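Local coordinates for activator of Hsp90 ATPase homologue 1/2-like C-terminal domain-containing protein (Nitrosomonas europaea, PDB 1XFS) that is of unknown function but belongs to the AHA1 family of Bet v 1-like proteins, at residues G28-E33 and K84-T89; C49-D52 and E58-T61; C76-T81 and K94-A99. All blocks are in the same frame, centred on the assembly; numbering follows the deposited sequence.

Contact 1. Residues G28-E33 and K84-T89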
loop_
_atom_site.group_PDB
_atom_site.type_symbol
_atom_site.label_atom_id
_atom_site.label_comp_id
_atom_site.label_asym_id
_atom_site.label_seq_id
_atom_site.Cartn_x
_atom_site.Cartn_y
_atom_site.Cartn_z
ATOM N N GLY A 28 -4.000 22.182 2.028
ATOM C CA GLY A 28 -5.403 21.811 1.973
ATOM C C GLY A 28 -5.603 20.307 1.864
ATOM O O GLY A 28 -6.566 19.756 2.395
ATOM N N LEU A 29 -4.686 19.635 1.179
ATOM C CA LEU A 29 -4.772 18.192 0.995
ATOM C C LEU A 29 -4.279 17.370 2.171
ATOM O O LEU A 29 -4.623 16.194 2.291
ATOM C CB LEU A 29 -3.965 17.782 -0.238
ATOM C CG LEU A 29 -4.575 18.143 -1.590
ATOM C CD1 LEU A 29 -3.505 18.068 -2.661
ATOM C CD2 LEU A 29 -5.724 17.195 -1.894
ATOM N N THR A 30 -3.501 17.991 3.049
ATOM C CA THR A 30 -2.896 17.267 4.158
ATOM C C THR A 30 -3.222 17.678 5.594
ATOM O O THR A 30 -2.887 16.948 6.530
ATOM C CB THR A 30 -1.376 17.294 3.992
ATOM O OG1 THR A 30 -0.919 18.654 4.008
ATOM C CG2 THR A 30 -0.989 16.671 2.654
ATOM N N GLU A 31 -3.854 18.831 5.781
ATOM C CA GLU A 31 -4.188 19.290 7.128
ATOM C C GLU A 31 -5.647 19.011 7.487
ATOM O O GLU A 31 -6.567 19.540 6.863
ATOM C CB GLU A 31 -3.895 20.788 7.262
ATOM C CG GLU A 31 -2.424 21.143 7.045
ATOM C CD GLU A 31 -2.125 22.612 7.295
ATOM O OE1 GLU A 31 -1.005 23.058 6.958
ATOM O OE2 GLU A 31 -3.003 23.319 7.840
ATOM N N PRO A 32 -5.875 18.176 8.511
ATOM C CA PRO A 32 -7.230 17.827 8.953
ATOM C C PRO A 32 -8.161 19.038 9.115
ATOM O O PRO A 32 -9.301 19.007 8.662
ATOM C CB PRO A 32 -6.982 17.093 10.269
ATOM C CG PRO A 32 -5.668 16.406 10.014
ATOM C CD PRO A 32 -4.860 17.502 9.340
ATOM N N GLU A 33 -7.665 20.100 9.745
ATOM C CA GLU A 33 -8.463 21.304 9.957
ATOM C C GLU A 33 -9.007 21.886 8.654
ATOM O O GLU A 33 -10.054 22.536 8.645
ATOM C CB GLU A 33 -7.644 22.366 10.698
ATOM C CG GLU A 33 -7.545 22.135 12.202
ATOM C CD GLU A 33 -8.843 22.448 12.933
ATOM O OE1 GLU A 33 -9.157 23.645 13.110
ATOM O OE2 GLU A 33 -9.560 21.500 13.321
ATOM N N LYS A 84 3.985 17.749 -4.261
ATOM C CA LYS A 84 4.123 17.100 -5.553
ATOM C C LYS A 84 3.189 15.917 -5.749
ATOM O O LYS A 84 2.412 15.885 -6.704
ATOM C CB LYS A 84 5.577 16.648 -5.729
ATOM C CG LYS A 84 5.838 15.772 -6.944
ATOM C CD LYS A 84 5.523 16.491 -8.240
ATOM C CE LYS A 84 5.740 15.567 -9.429
ATOM N NZ LYS A 84 7.118 14.998 -9.453
ATOM N N ARG A 85 3.263 14.945 -4.848
ATOM C CA ARG A 85 2.428 13.760 -4.987
ATOM C C ARG A 85 1.971 13.169 -3.659
ATOM O O ARG A 85 2.757 13.006 -2.731
ATOM C CB ARG A 85 3.175 12.688 -5.795
ATOM C CG ARG A 85 2.305 11.493 -6.165
ATOM C CD ARG A 85 3.076 10.399 -6.890
ATOM N NE ARG A 85 3.554 10.807 -8.206
ATOM C CZ ARG A 85 4.773 11.277 -8.454
ATOM N NH1 ARG A 85 5.656 11.402 -7.471
ATOM N NH2 ARG A 85 5.115 11.620 -9.691
ATOM N N LEU A 86 0.681 12.862 -3.581
ATOM C CA LEU A 86 0.100 12.266 -2.396
ATOM C C LEU A 86 -0.665 11.031 -2.842
ATOM O O LEU A 86 -1.477 11.094 -3.761
ATOM C CB LEU A 86 -0.859 13.242 -1.718
ATOM C CG LEU A 86 -1.441 12.782 -0.383
ATOM C CD1 LEU A 86 -0.317 12.592 0.641
ATOM C CD2 LEU A 86 -2.424 13.834 0.113
ATOM N N ILE A 87 -0.387 9.904 -2.207
ATOM C CA ILE A 87 -1.076 8.667 -2.547
ATOM C C ILE A 87 -1.571 8.000 -1.289
ATOM O O ILE A 87 -0.810 7.829 -0.337
ATOM C CB ILE A 87 -0.145 7.658 -3.269
ATOM C CG1 ILE A 87 0.409 8.270 -4.573
ATOM C CG2 ILE A 87 -0.917 6.362 -3.576
ATOM C CD1 ILE A 87 1.292 7.315 -5.385
ATOM N N TRP A 88 -2.855 7.653 -1.259
ATOM C CA TRP A 88 -3.406 6.950 -0.102
ATOM C C TRP A 88 -4.309 5.849 -0.631
ATOM O O TRP A 88 -4.765 5.903 -1.773
ATOM C CB TRP A 88 -4.178 7.904 0.827
ATOM C CG TRP A 88 -5.401 8.528 0.237
ATOM C CD1 TRP A 88 -6.659 7.991 0.183
ATOM C CD2 TRP A 88 -5.490 9.816 -0.376
ATOM N NE1 TRP A 88 -7.522 8.868 -0.425
ATOM C CE2 TRP A 88 -6.832 9.993 -0.780
ATOM C CE3 TRP A 88 -4.567 10.838 -0.624
ATOM C CZ2 TRP A 88 -7.270 11.154 -1.425
ATOM C CZ3 TRP A 88 -5.004 11.993 -1.264
ATOM C CH2 TRP A 88 -6.346 12.141 -1.657
ATOM N N THR A 89 -4.539 4.828 0.180
ATOM C CA THR A 89 -5.372 3.725 -0.256
ATOM C C THR A 89 -6.337 3.286 0.833
ATOM O O THR A 89 -6.060 3.455 2.019
ATOM C CB THR A 89 -4.507 2.501 -0.661
ATOM O OG1 THR A 89 -5.356 1.464 -1.170
ATOM C CG2 THR A 89 -3.718 1.957 0.537
#
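L86, which receives both L29 and T30 from the other segment, also sets its CG at the edge of the W88 indole, in the plane of the ring. That indole meets F59 of strand 58-64 edge-to-face, and of residues 84-89 only L86 reaches L29 and T30. Across the contact, one methyl of L86 does nearly all the work. L86 CD2 lies 3.9 Å from the backbone carbonyl oxygen L29 O. The same L86 CD2 is 4.1 Å from the methyl T30 CG2, and L29 CB is a little farther off. With CG of L86 anti to its own backbone N (chi1 -175°), the branch reaches out of the strand toward the last turn of helix 22-30. L29 brings its CB bond toward the strand, and its side chain continues onto W38 and I118, while T30 meets L86 at a slant. The threonine is divided by chemistry: OG1 hydrogen-bonds back to W26 O one turn earlier in the helix, which occupies the polar branch and leaves the methyl as the part offered to the leucine. All three touching residues are buried, and no hydrogen bond joins the segments, so this is purely van der Waals packing over a modest area of 119 Å². L53 touches both T30 and L86 and so spans the two segments from the loop that follows strand 45-51. The example illustrates how a helix is seated on an antiparallel sheet through one leucine methyl set against the backbone and side chains at the last turn of helix 22-30, here within the helix-grip fold of Bet v 1-like proteins.

Contact 2. Residues C49-D52 and E58-T61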
loop_
_atom_site.group_PDB
_atom_site.type_symbol
_atom_site.label_atom_id
_atom_site.label_comp_id
_atom_site.label_asym_id
_atom_site.label_seq_id
_atom_site.Cartn_x
_atom_site.Cartn_y
_atom_site.Cartn_z
ATOM N N CYS A 49 -11.587 13.791 11.473
ATOM C CA CYS A 49 -10.517 13.571 10.514
ATOM C C CYS A 49 -9.184 13.520 11.243
ATOM O O CYS A 49 -8.813 14.463 11.946
ATOM C CB CYS A 49 -10.501 14.682 9.460
ATOM S SG CYS A 49 -9.160 14.510 8.244
ATOM N N ARG A 50 -8.476 12.404 11.076
ATOM C CA ARG A 50 -7.173 12.196 11.701
ATOM C C ARG A 50 -6.182 11.894 10.581
ATOM O O ARG A 50 -6.454 11.071 9.704
ATOM C CB ARG A 50 -7.217 11.005 12.664
ATOM C CG ARG A 50 -8.139 11.183 13.865
ATOM C CD ARG A 50 -7.526 12.105 14.906
ATOM N NE ARG A 50 -6.281 11.564 15.452
ATOM C CZ ARG A 50 -5.553 12.163 16.389
ATOM N NH1 ARG A 50 -5.944 13.328 16.893
ATOM N NH2 ARG A 50 -4.429 11.603 16.819
ATOM N N VAL A 51 -5.036 12.567 10.614
ATOM C CA VAL A 51 -4.006 12.381 9.600
ATOM C C VAL A 51 -2.604 12.205 10.190
ATOM O O VAL A 51 -2.151 13.033 10.973
ATOM C CB VAL A 51 -3.971 13.599 8.627
ATOM C CG1 VAL A 51 -2.704 13.557 7.771
ATOM C CG2 VAL A 51 -5.210 13.595 7.737
ATOM N N ASP A 52 -1.935 11.109 9.824
ATOM C CA ASP A 52 -0.550 10.848 10.237
ATOM C C ASP A 52 0.118 10.853 8.859
ATOM O O ASP A 52 0.152 9.826 8.171
ATOM C CB ASP A 52 -0.413 9.475 10.915
ATOM C CG ASP A 52 1.021 9.166 11.352
ATOM O OD1 ASP A 52 1.277 8.030 11.806
ATOM O OD2 ASP A 52 1.894 10.055 11.255
ATOM N N GLU A 58 -1.900 6.482 9.143
ATOM C CA GLU A 58 -3.340 6.390 8.996
ATOM C C GLU A 58 -4.005 7.668 8.491
ATOM O O GLU A 58 -3.614 8.776 8.845
ATOM C CB GLU A 58 -3.967 5.967 10.334
ATOM C CG GLU A 58 -5.489 5.891 10.333
ATOM C CD GLU A 58 -6.025 5.305 11.626
ATOM O OE1 GLU A 58 -5.622 5.784 12.709
ATOM O OE2 GLU A 58 -6.857 4.378 11.561
ATOM N N PHE A 59 -4.999 7.486 7.626
ATOM C CA PHE A 59 -5.800 8.577 7.085
ATOM C C PHE A 59 -7.214 8.153 7.500
ATOM O O PHE A 59 -7.826 7.293 6.861
ATOM C CB PHE A 59 -5.673 8.640 5.557
ATOM C CG PHE A 59 -6.376 9.815 4.935
ATOM C CD1 PHE A 59 -6.552 9.887 3.554
ATOM C CD2 PHE A 59 -6.878 10.844 5.728
ATOM C CE1 PHE A 59 -7.227 10.969 2.967
ATOM C CE2 PHE A 59 -7.553 11.930 5.156
ATOM C CZ PHE A 59 -7.728 11.994 3.769
ATOM N N TYR A 60 -7.705 8.735 8.597
ATOM C CA TYR A 60 -9.023 8.409 9.152
ATOM C C TYR A 60 -10.005 9.564 9.010
ATOM O O TYR A 60 -9.681 10.714 9.304
ATOM C CB TYR A 60 -8.884 8.056 10.642
ATOM C CG TYR A 60 -10.190 7.902 11.415
ATOM C CD1 TYR A 60 -10.944 6.734 11.339
ATOM C CD2 TYR A 60 -10.654 8.928 12.243
ATOM C CE1 TYR A 60 -12.136 6.588 12.077
ATOM C CE2 TYR A 60 -11.841 8.792 12.976
ATOM C CZ TYR A 60 -12.574 7.620 12.889
ATOM O OH TYR A 60 -13.741 7.499 13.619
ATOM N N THR A 61 -11.210 9.255 8.555
ATOM C CA THR A 61 -12.226 10.281 8.404
ATOM C C THR A 61 -13.598 9.700 8.708
ATOM O O THR A 61 -13.830 8.511 8.521
ATOM C CB THR A 61 -12.236 10.859 6.970
ATOM O OG1 THR A 61 -12.509 9.808 6.036
ATOM C CG2 THR A 61 -10.890 11.485 6.634
HETATM O O HOH W 1 -0.876 6.254 11.825
#
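R50 and Y60 form the hydrogen-bonded pair between the non-hydrogen-bonded pairs C49-T61 and V51-F59, and their backbones hold each other twice. R50 N donates to Y60 O at 2.7 Å in a nearly straight bond, the donor tilted somewhat out of the carbonyl plane; Y60 N returns a bond to R50 O at 2.9 Å, this time in the carbonyl plane. A third bond, D52 N to E58 O at 3.0 Å, continues the pattern toward the turn, and on the other side of the R50-Y60 pair C49 CA adds a CA-H...O contact to Y60 O. One water extends the pattern at the turn end, donating to D52 OD1 while accepting from E58 N; the same carboxylate oxygen forms a salt bridge with R54.

Apolar packing divides between the two faces. On the face of C49, V51, F59 and T61, V51 CG2 lies 3.8 Å from F59 CD2, the two side chains running alongside each other in the same direction. C49 SG reaches the edge of the F59 ring near its plane, and the same sulfur sits 3.8 Å from T61 CG2. P32 and L35 of helix 32-35 cover C49 and V51 on this side. On the face of R50 and Y60, the aliphatic part of the arginine supplies the contact: R50 CG, anti to the carbonyl carbon (chi1 -64°), approaches Y60 CD2 at 3.7 Å. The two side chains cross obliquely, guanidinium and ring planes 63° apart, and the bent chain carries the guanidinium away.

With the axes of 49-51 and 58-61 4.6 Å apart and their directions at 173°, the paired residues 49-51 and 59-61 illustrate regular antiparallel pairing, within the hairpin of strands 45-51 and 58-64 at the outer margin of the sheet in a Bet v 1-like fold.

Contact 3. Residues C76-T81 and K94-A99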
loop_
_atom_site.group_PDB
_atom_site.type_symbol
_atom_site.label_atom_id
_atom_site.label_comp_id
_atom_site.label_asym_id
_atom_site.label_seq_id
_atom_site.Cartn_x
_atom_site.Cartn_y
_atom_site.Cartn_z
ATOM N N CYS A 76 -4.663 4.363 4.382
ATOM C CA CYS A 76 -3.230 4.393 4.673
ATOM C C CYS A 76 -2.477 5.202 3.616
ATOM O O CYS A 76 -2.719 5.036 2.427
ATOM C CB CYS A 76 -2.703 2.949 4.680
ATOM S SG CYS A 76 -0.988 2.731 5.156
ATOM N N PHE A 77 -1.572 6.080 4.038
ATOM C CA PHE A 77 -0.778 6.841 3.075
ATOM C C PHE A 77 0.314 5.922 2.516
ATOM O O PHE A 77 0.884 5.109 3.239
ATOM C CB PHE A 77 -0.147 8.074 3.740
ATOM C CG PHE A 77 -1.131 9.172 4.029
ATOM C CD1 PHE A 77 -1.731 9.883 2.991
ATOM C CD2 PHE A 77 -1.495 9.464 5.339
ATOM C CE1 PHE A 77 -2.694 10.875 3.258
ATOM C CE2 PHE A 77 -2.456 10.451 5.621
ATOM C CZ PHE A 77 -3.049 11.152 4.575
ATOM N N LEU A 78 0.584 6.039 1.221
ATOM C CA LEU A 78 1.597 5.212 0.579
ATOM C C LEU A 78 2.792 6.022 0.102
ATOM O O LEU A 78 3.918 5.528 0.073
ATOM C CB LEU A 78 0.986 4.467 -0.600
ATOM C CG LEU A 78 -0.212 3.589 -0.257
ATOM C CD1 LEU A 78 -0.769 2.974 -1.541
ATOM C CD2 LEU A 78 0.210 2.479 0.716
ATOM N N GLU A 79 2.537 7.260 -0.305
ATOM C CA GLU A 79 3.594 8.146 -0.759
ATOM C C GLU A 79 3.242 9.570 -0.367
ATOM O O GLU A 79 2.097 10.003 -0.519
ATOM C CB GLU A 79 3.787 8.073 -2.282
ATOM C CG GLU A 79 4.867 9.047 -2.772
ATOM C CD GLU A 79 5.041 9.076 -4.279
ATOM O OE1 GLU A 79 5.519 10.109 -4.795
ATOM O OE2 GLU A 79 4.728 8.070 -4.957
ATOM N N VAL A 80 4.234 10.278 0.153
ATOM C CA VAL A 80 4.072 11.665 0.553
ATOM C C VAL A 80 5.279 12.410 0.015
ATOM O O VAL A 80 6.345 12.420 0.634
ATOM C CB VAL A 80 4.025 11.828 2.089
ATOM C CG1 VAL A 80 3.796 13.292 2.450
ATOM C CG2 VAL A 80 2.906 10.965 2.674
ATOM N N THR A 81 5.121 13.006 -1.159
ATOM C CA THR A 81 6.198 13.764 -1.778
ATOM C C THR A 81 5.716 15.205 -1.713
ATOM O O THR A 81 4.868 15.633 -2.490
ATOM C CB THR A 81 6.428 13.264 -3.222
ATOM O OG1 THR A 81 6.721 11.859 -3.185
ATOM C CG2 THR A 81 7.606 13.982 -3.868
ATOM N N LYS A 94 -3.839 1.608 8.932
ATOM C CA LYS A 94 -2.608 1.982 9.624
ATOM C C LYS A 94 -1.514 0.912 9.583
ATOM O O LYS A 94 -1.786 -0.284 9.716
ATOM C CB LYS A 94 -2.917 2.347 11.080
ATOM C CG LYS A 94 -1.701 2.792 11.888
ATOM C CD LYS A 94 -2.094 3.181 13.309
ATOM C CE LYS A 94 -0.887 3.637 14.119
ATOM N NZ LYS A 94 -1.236 3.948 15.536
ATOM N N ASN A 95 -0.280 1.367 9.391
ATOM C CA ASN A 95 0.901 0.506 9.346
ATOM C C ASN A 95 0.873 -0.516 8.203
ATOM O O ASN A 95 1.514 -1.565 8.284
ATOM C CB ASN A 95 1.075 -0.208 10.695
ATOM C CG ASN A 95 1.422 0.755 11.824
ATOM O OD1 ASN A 95 1.031 0.549 12.972
ATOM N ND2 ASN A 95 2.171 1.804 11.501
ATOM N N TYR A 96 0.124 -0.198 7.144
ATOM C CA TYR A 96 0.014 -1.046 5.949
ATOM C C TYR A 96 -0.752 -2.353 6.143
ATOM O O TYR A 96 -0.587 -3.293 5.363
ATOM C CB TYR A 96 1.402 -1.395 5.405
ATOM C CG TYR A 96 2.289 -0.225 5.042
ATOM C CD1 TYR A 96 1.922 0.681 4.049
ATOM C CD2 TYR A 96 3.545 -0.078 5.636
ATOM C CE1 TYR A 96 2.788 1.700 3.646
ATOM C CE2 TYR A 96 4.420 0.936 5.240
ATOM C CZ TYR A 96 4.031 1.819 4.240
ATOM O OH TYR A 96 4.892 2.808 3.828
ATOM N N ARG A 97 -1.575 -2.422 7.182
ATOM C CA ARG A 97 -2.358 -3.629 7.442
ATOM C C ARG A 97 -3.473 -3.793 6.415
ATOM O O ARG A 97 -4.144 -2.825 6.069
ATOM C CB ARG A 97 -2.994 -3.550 8.833
ATOM C CG ARG A 97 -3.840 -4.760 9.205
ATOM C CD ARG A 97 -4.414 -4.608 10.606
ATOM N NE ARG A 97 -3.371 -4.507 11.628
ATOM C CZ ARG A 97 -2.531 -5.495 11.935
ATOM N NH1 ARG A 97 -1.611 -5.324 12.877
ATOM N NH2 ARG A 97 -2.614 -6.659 11.303
ATOM N N PRO A 98 -3.678 -5.017 5.895
ATOM C CA PRO A 98 -4.761 -5.194 4.918
ATOM C C PRO A 98 -6.080 -4.791 5.581
ATOM O O PRO A 98 -6.311 -5.098 6.752
ATOM C CB PRO A 98 -4.710 -6.690 4.617
ATOM C CG PRO A 98 -3.222 -6.979 4.704
ATOM C CD PRO A 98 -2.815 -6.213 5.950
ATOM N N ALA A 99 -6.937 -4.098 4.840
ATOM C CA ALA A 99 -8.220 -3.653 5.370
ATOM C C ALA A 99 -9.201 -4.809 5.566
ATOM O O ALA A 99 -9.102 -5.849 4.912
ATOM C CB ALA A 99 -8.827 -2.608 4.435
#
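Y96 lies against strand 70-81 with one side of its ring, CD1 and CE1, turned to C76, F77 and L78. The sulfur of C76 approaches obliquely: C76 SG is 3.7 Å from Y96 CD1 and 4.6 Å from the ring centroid, 47° off the ring normal, an oblique sulfur-aromatic contact. L78 comes differently, meeting the ring edge in plane, with L78 CD2 4.0 Å from Y96 CE1 while the two side chains cross at a slant. F77 O, between them only in sequence, approaches Y96 CE1 obliquely at 3.9 Å, so three consecutive residues of the strand touch the same ring side.

Torsions account for the two approaches. SG of C76 is anti to the backbone N (chi1 -175°), which carries the sulfur toward the loop, where it also lies 3.7 Å from Y96 N. The leucine has CG beside its own backbone N, which brings its methyl round to the ring although its CB bond does not point there. On the loop side, N95 and Y96 both take left-handed backbone conformations in a tight turn closed by a weak R97 N to K94 O bond.

P55 touches the tyrosine as well, and Y96 also packs on L78 of the second subunit while Y96 O hydrogen-bonds to T115 OG1 of that subunit, placing the ring at the dimer interface. Replacing Y96 by an alanine would take away the ring, and C76 SG and L78 CD2 would probably be left without their shared aromatic partner.

No hydrogen bond joins the two segments; the chemistry is dispersion with a polarisable sulfur, which implies that this contact rests on shape, while directional bonds of the loop run to the second subunit, R97 NH2 to D11 among them.

Following the chain from the N terminus, helix 22-30 and the start of helix 32-35 open contact 1, whose partner strand 85-89 arrives much later. Contact 2 closes first: it is the short hairpin of strands 45-51 and 58-64, nested wholly within the loop of contact 1. Strand 70-81 then opens contact 3 before strand 85-89 closes contact 1, and residues 94-99 close contact 3, so contacts 1 and 3 cross. Contacts 2 and 3 lie in series, joined where F59 meets F77. Contact 1 ties helix 22-30, and contact 3 the interface loop, to the sheet's inner strands, while contact 2 closes the outer hairpin; contacts 1 and 3 also touch the second subunit.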